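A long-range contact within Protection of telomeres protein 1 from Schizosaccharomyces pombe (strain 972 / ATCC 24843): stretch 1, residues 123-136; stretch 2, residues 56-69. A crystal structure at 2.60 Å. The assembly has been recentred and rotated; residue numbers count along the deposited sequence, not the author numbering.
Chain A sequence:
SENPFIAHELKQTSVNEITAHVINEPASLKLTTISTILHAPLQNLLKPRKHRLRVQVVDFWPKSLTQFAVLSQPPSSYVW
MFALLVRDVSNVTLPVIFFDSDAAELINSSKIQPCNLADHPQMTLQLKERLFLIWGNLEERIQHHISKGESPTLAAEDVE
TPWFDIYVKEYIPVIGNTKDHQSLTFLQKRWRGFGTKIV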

# COMPACT_ATOMS: atom_id res chain seq x y z
N MSE A 123 -15.87 -11.46 -6.49
CA MSE A 123 -14.45 -11.17 -6.48
C MSE A 123 -14.10 -10.12 -5.44
O MSE A 123 -13.02 -10.18 -4.85
CB MSE A 123 -13.97 -10.72 -7.86
CG MSE A 123 -12.49 -10.93 -8.01
SE MSE A 123 -11.92 -10.08 -9.66
CE MSE A 123 -12.25 -11.39 -11.09
N THR A 124 -14.99 -9.14 -5.24
CA THR A 124 -14.80 -8.15 -4.19
C THR A 124 -14.73 -8.85 -2.83
O THR A 124 -13.83 -8.55 -2.05
CB THR A 124 -15.87 -7.04 -4.25
OG1 THR A 124 -15.79 -6.37 -5.51
CG2 THR A 124 -15.74 -6.04 -3.12
N LEU A 125 -15.65 -9.80 -2.58
CA LEU A 125 -15.66 -10.58 -1.35
C LEU A 125 -14.35 -11.36 -1.20
O LEU A 125 -13.81 -11.47 -0.11
CB LEU A 125 -16.88 -11.51 -1.33
CG LEU A 125 -18.06 -11.12 -0.43
CD1 LEU A 125 -18.05 -9.64 -0.07
CD2 LEU A 125 -19.39 -11.50 -1.07
N GLN A 126 -13.83 -11.88 -2.32
CA GLN A 126 -12.61 -12.66 -2.32
C GLN A 126 -11.41 -11.78 -1.98
O GLN A 126 -10.48 -12.22 -1.30
CB GLN A 126 -12.41 -13.36 -3.66
CG GLN A 126 -13.26 -14.62 -3.81
CD GLN A 126 -13.55 -14.95 -5.25
OE1 GLN A 126 -12.85 -14.52 -6.17
NE2 GLN A 126 -14.60 -15.73 -5.47
N LEU A 127 -11.44 -10.53 -2.47
CA LEU A 127 -10.42 -9.53 -2.20
C LEU A 127 -10.44 -9.20 -0.71
O LEU A 127 -9.38 -9.18 -0.07
CB LEU A 127 -10.75 -8.28 -3.02
CG LEU A 127 -9.61 -7.39 -3.52
CD1 LEU A 127 -9.98 -5.93 -3.31
CD2 LEU A 127 -8.27 -7.70 -2.87
N LYS A 128 -11.64 -8.95 -0.16
CA LYS A 128 -11.82 -8.67 1.25
C LYS A 128 -11.14 -9.75 2.08
O LYS A 128 -10.38 -9.45 2.99
CB LYS A 128 -13.31 -8.63 1.63
CG LYS A 128 -13.82 -7.31 2.18
CD LYS A 128 -15.01 -7.48 3.11
CE LYS A 128 -16.36 -7.32 2.45
NZ LYS A 128 -16.58 -5.94 1.95
N GLU A 129 -11.42 -11.01 1.73
CA GLU A 129 -10.99 -12.16 2.50
C GLU A 129 -9.47 -12.29 2.47
O GLU A 129 -8.86 -12.66 3.46
CB GLU A 129 -11.69 -13.44 2.04
CG GLU A 129 -13.12 -13.55 2.54
CD GLU A 129 -13.93 -14.70 1.95
OE1 GLU A 129 -15.03 -14.99 2.49
OE2 GLU A 129 -13.47 -15.30 0.95
N ARG A 130 -8.88 -11.92 1.33
CA ARG A 130 -7.43 -11.99 1.17
C ARG A 130 -6.76 -10.89 1.99
O ARG A 130 -5.80 -11.14 2.70
CB ARG A 130 -7.04 -11.92 -0.30
CG ARG A 130 -5.66 -12.48 -0.59
CD ARG A 130 -5.73 -13.77 -1.38
NE ARG A 130 -4.42 -14.37 -1.59
CZ ARG A 130 -3.97 -15.43 -0.94
NH1 ARG A 130 -4.73 -16.03 -0.04
NH2 ARG A 130 -2.76 -15.91 -1.21
N LEU A 131 -7.30 -9.66 1.88
CA LEU A 131 -6.74 -8.51 2.57
C LEU A 131 -6.99 -8.61 4.07
O LEU A 131 -6.32 -7.95 4.86
CB LEU A 131 -7.34 -7.23 1.96
CG LEU A 131 -6.89 -6.91 0.53
CD1 LEU A 131 -7.49 -5.60 0.05
CD2 LEU A 131 -5.37 -6.84 0.42
N PHE A 132 -7.93 -9.47 4.47
CA PHE A 132 -8.17 -9.72 5.88
C PHE A 132 -6.88 -10.21 6.55
O PHE A 132 -6.64 -9.91 7.71
CB PHE A 132 -9.33 -10.71 6.07
CG PHE A 132 -9.86 -10.78 7.48
CD1 PHE A 132 -10.87 -9.92 7.90
CD2 PHE A 132 -9.36 -11.71 8.39
CE1 PHE A 132 -11.36 -9.98 9.20
CE2 PHE A 132 -9.85 -11.77 9.68
CZ PHE A 132 -10.84 -10.90 10.09
N LEU A 133 -6.05 -10.91 5.77
CA LEU A 133 -4.84 -11.54 6.28
C LEU A 133 -3.75 -10.51 6.58
O LEU A 133 -2.78 -10.84 7.26
CB LEU A 133 -4.36 -12.62 5.31
CG LEU A 133 -5.37 -13.73 4.98
CD1 LEU A 133 -4.85 -14.67 3.90
CD2 LEU A 133 -5.77 -14.51 6.23
N ILE A 134 -3.91 -9.26 6.09
CA ILE A 134 -2.90 -8.23 6.35
C ILE A 134 -3.43 -7.13 7.27
O ILE A 134 -2.62 -6.45 7.91
CB ILE A 134 -2.29 -7.63 5.06
CG1 ILE A 134 -3.33 -6.91 4.20
CG2 ILE A 134 -1.53 -8.68 4.27
CD1 ILE A 134 -2.73 -5.97 3.17
N TRP A 135 -4.75 -6.93 7.34
CA TRP A 135 -5.27 -5.84 8.16
C TRP A 135 -6.40 -6.26 9.10
O TRP A 135 -7.06 -5.41 9.69
CB TRP A 135 -5.66 -4.62 7.30
CG TRP A 135 -6.81 -4.83 6.35
CD1 TRP A 135 -7.89 -5.66 6.51
CD2 TRP A 135 -7.00 -4.16 5.08
NE1 TRP A 135 -8.73 -5.55 5.43
CE2 TRP A 135 -8.21 -4.65 4.53
CE3 TRP A 135 -6.27 -3.21 4.37
CZ2 TRP A 135 -8.69 -4.21 3.30
CZ3 TRP A 135 -6.74 -2.78 3.14
CH2 TRP A 135 -7.95 -3.27 2.62
N GLY A 136 -6.63 -7.58 9.24
CA GLY A 136 -7.63 -8.08 10.17
C GLY A 136 -8.98 -7.38 10.02
O GLY A 136 -9.52 -7.29 8.91
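Stretch 2 (56-69) QVVDFWPKSLTQFA

A helix often packs on distant parts of its own chain through a single large aromatic side chain, with smaller apolar residues filling in around it, and this contact is a clear example. Stretch 2 enters as a strand, residues 56-61, turns through a cis peptide bond before Pro62, and passes through a short 3-10 segment at Leu65 and Thr66. The strand crosses the helix of stretch 1 at 113° between N-to-C directions, with the axes 9.0 Å apart at closest approach. Val57 lies by the C-terminal part of the helix, the CA atoms of Val57 and Trp135 being 5.7 Å apart; the 3-10 segment lies farther back along the helix, with the CA atoms of Thr66 and Thr124 6.7 Å apart.

Trp135 covers the most surface. Phe60 lies over one face of its indole in an offset stack: the Phe60 ring and the six-membered ring have centroids 4.1 Å apart and planes inclined by 19°, and CD2 of Phe60 comes within 3.3 Å of CZ3 of Trp135. Around the indole edge, CH2 of Trp135 meets CD2 of Leu65 at 3.9 Å and CZ of Phe68 at 3.8 Å. Val57 packs nearer the backbone, its CB 4.0 Å from CB of Trp135.

Leu65, second in area, points toward the helix and touches several of its turns. Besides the indole, its CD1 lies 3.4 Å from CG of Lys128, an aliphatic part of that charged side chain, and its CB lies 4.3 Å from CG2 of Thr124. Phe68 extends the apolar surface, with CE2 3.6 Å from CD1 of Leu131 and CD2 4.0 Å from CD1 of Leu127. No hydrogen bond joins the stretches; the 497 Å² buried, both sides summed, comes largely from apolar packing.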

# COMPACT_ATOMS: atom_id res chain seq x y z
N GLN A 56 2.53 -2.42 10.53
CA GLN A 56 1.14 -2.71 10.83
C GLN A 56 0.29 -1.78 9.97
O GLN A 56 0.65 -0.62 9.80
CB GLN A 56 0.89 -2.31 12.29
CG GLN A 56 0.13 -3.33 13.11
CD GLN A 56 -0.07 -2.85 14.53
OE1 GLN A 56 0.42 -1.79 14.93
NE2 GLN A 56 -0.81 -3.63 15.30
N VAL A 57 -0.82 -2.29 9.42
CA VAL A 57 -1.69 -1.43 8.63
C VAL A 57 -2.64 -0.69 9.57
O VAL A 57 -3.27 -1.31 10.43
CB VAL A 57 -2.48 -2.18 7.53
CG1 VAL A 57 -3.32 -1.21 6.71
CG2 VAL A 57 -1.57 -2.98 6.62
N VAL A 58 -2.77 0.62 9.34
CA VAL A 58 -3.46 1.50 10.26
C VAL A 58 -4.61 2.22 9.55
O VAL A 58 -5.54 2.69 10.19
CB VAL A 58 -2.44 2.44 10.93
CG1 VAL A 58 -2.98 3.86 11.17
CG2 VAL A 58 -1.90 1.83 12.21
N ASP A 59 -4.54 2.27 8.21
CA ASP A 59 -5.55 2.91 7.38
C ASP A 59 -5.30 2.50 5.93
O ASP A 59 -4.26 1.92 5.63
CB ASP A 59 -5.54 4.44 7.56
CG ASP A 59 -6.83 5.14 7.16
OD1 ASP A 59 -7.67 4.49 6.52
OD2 ASP A 59 -6.98 6.32 7.50
N PHE A 60 -6.26 2.80 5.03
CA PHE A 60 -6.08 2.55 3.61
C PHE A 60 -6.96 3.46 2.76
O PHE A 60 -7.93 4.05 3.25
CB PHE A 60 -6.33 1.07 3.28
CG PHE A 60 -7.73 0.58 3.55
CD1 PHE A 60 -8.77 0.90 2.69
CD2 PHE A 60 -8.00 -0.20 4.67
CE1 PHE A 60 -10.06 0.44 2.94
CE2 PHE A 60 -9.28 -0.66 4.92
CZ PHE A 60 -10.31 -0.33 4.05
N TRP A 61 -6.61 3.55 1.46
CA TRP A 61 -7.30 4.36 0.47
C TRP A 61 -7.34 3.62 -0.87
O TRP A 61 -6.34 3.02 -1.26
CB TRP A 61 -6.61 5.72 0.32
CG TRP A 61 -7.56 6.77 -0.16
CD1 TRP A 61 -8.37 7.56 0.61
CD2 TRP A 61 -7.88 7.10 -1.53
NE1 TRP A 61 -9.14 8.38 -0.17
CE2 TRP A 61 -8.86 8.11 -1.49
CE3 TRP A 61 -7.44 6.63 -2.77
CZ2 TRP A 61 -9.40 8.67 -2.64
CZ3 TRP A 61 -7.97 7.19 -3.92
CH2 TRP A 61 -8.93 8.20 -3.85
N PRO A 62 -8.47 3.62 -1.62
CA PRO A 62 -9.71 4.27 -1.19
C PRO A 62 -10.51 3.44 -0.18
O PRO A 62 -10.16 2.31 0.13
CB PRO A 62 -10.48 4.45 -2.51
CG PRO A 62 -9.96 3.38 -3.44
CD PRO A 62 -8.58 3.01 -2.95
N LYS A 63 -11.59 4.03 0.33
CA LYS A 63 -12.34 3.42 1.42
C LYS A 63 -13.18 2.24 0.94
O LYS A 63 -13.40 1.31 1.70
CB LYS A 63 -13.17 4.47 2.16
CG LYS A 63 -12.36 5.58 2.81
CD LYS A 63 -11.33 5.08 3.80
CE LYS A 63 -10.62 6.22 4.49
NZ LYS A 63 -9.18 5.94 4.65
N SER A 64 -13.66 2.30 -0.31
CA SER A 64 -14.38 1.17 -0.90
C SER A 64 -13.39 0.25 -1.60
O SER A 64 -12.63 0.71 -2.45
CB SER A 64 -15.40 1.60 -1.90
OG SER A 64 -16.34 2.45 -1.29
N LEU A 65 -13.47 -1.04 -1.27
CA LEU A 65 -12.71 -2.06 -1.98
C LEU A 65 -13.20 -2.13 -3.42
O LEU A 65 -12.50 -2.63 -4.30
CB LEU A 65 -12.88 -3.40 -1.26
CG LEU A 65 -12.29 -3.46 0.15
CD1 LEU A 65 -12.02 -4.90 0.54
CD2 LEU A 65 -11.01 -2.66 0.24
N THR A 66 -14.40 -1.60 -3.64
CA THR A 66 -15.02 -1.52 -4.95
C THR A 66 -14.20 -0.63 -5.88
O THR A 66 -14.32 -0.72 -7.10
CB THR A 66 -16.49 -1.12 -4.75
OG1 THR A 66 -17.17 -2.37 -4.84
CG2 THR A 66 -17.00 -0.13 -5.77
N GLN A 67 -13.33 0.20 -5.29
CA GLN A 67 -12.57 1.17 -6.05
C GLN A 67 -11.08 0.82 -6.02
O GLN A 67 -10.24 1.65 -6.33
CB GLN A 67 -12.84 2.59 -5.52
CG GLN A 67 -14.30 3.01 -5.63
CD GLN A 67 -14.55 4.45 -5.24
OE1 GLN A 67 -15.47 4.74 -4.47
NE2 GLN A 67 -13.76 5.36 -5.77
N PHE A 68 -10.77 -0.44 -5.66
CA PHE A 68 -9.38 -0.87 -5.52
C PHE A 68 -8.73 -1.13 -6.88
O PHE A 68 -7.52 -1.28 -6.96
CB PHE A 68 -9.28 -2.08 -4.59
CG PHE A 68 -8.85 -1.75 -3.18
CD1 PHE A 68 -9.35 -0.63 -2.52
CD2 PHE A 68 -7.95 -2.57 -2.51
CE1 PHE A 68 -8.95 -0.34 -1.22
CE2 PHE A 68 -7.55 -2.27 -1.21
CZ PHE A 68 -8.06 -1.16 -0.57
N ALA A 69 -9.53 -1.20 -7.96
CA ALA A 69 -8.98 -1.22 -9.30
C ALA A 69 -9.54 -0.03 -10.08
O ALA A 69 -10.74 0.25 -9.98
CB ALA A 69 -9.29 -2.53 -10.00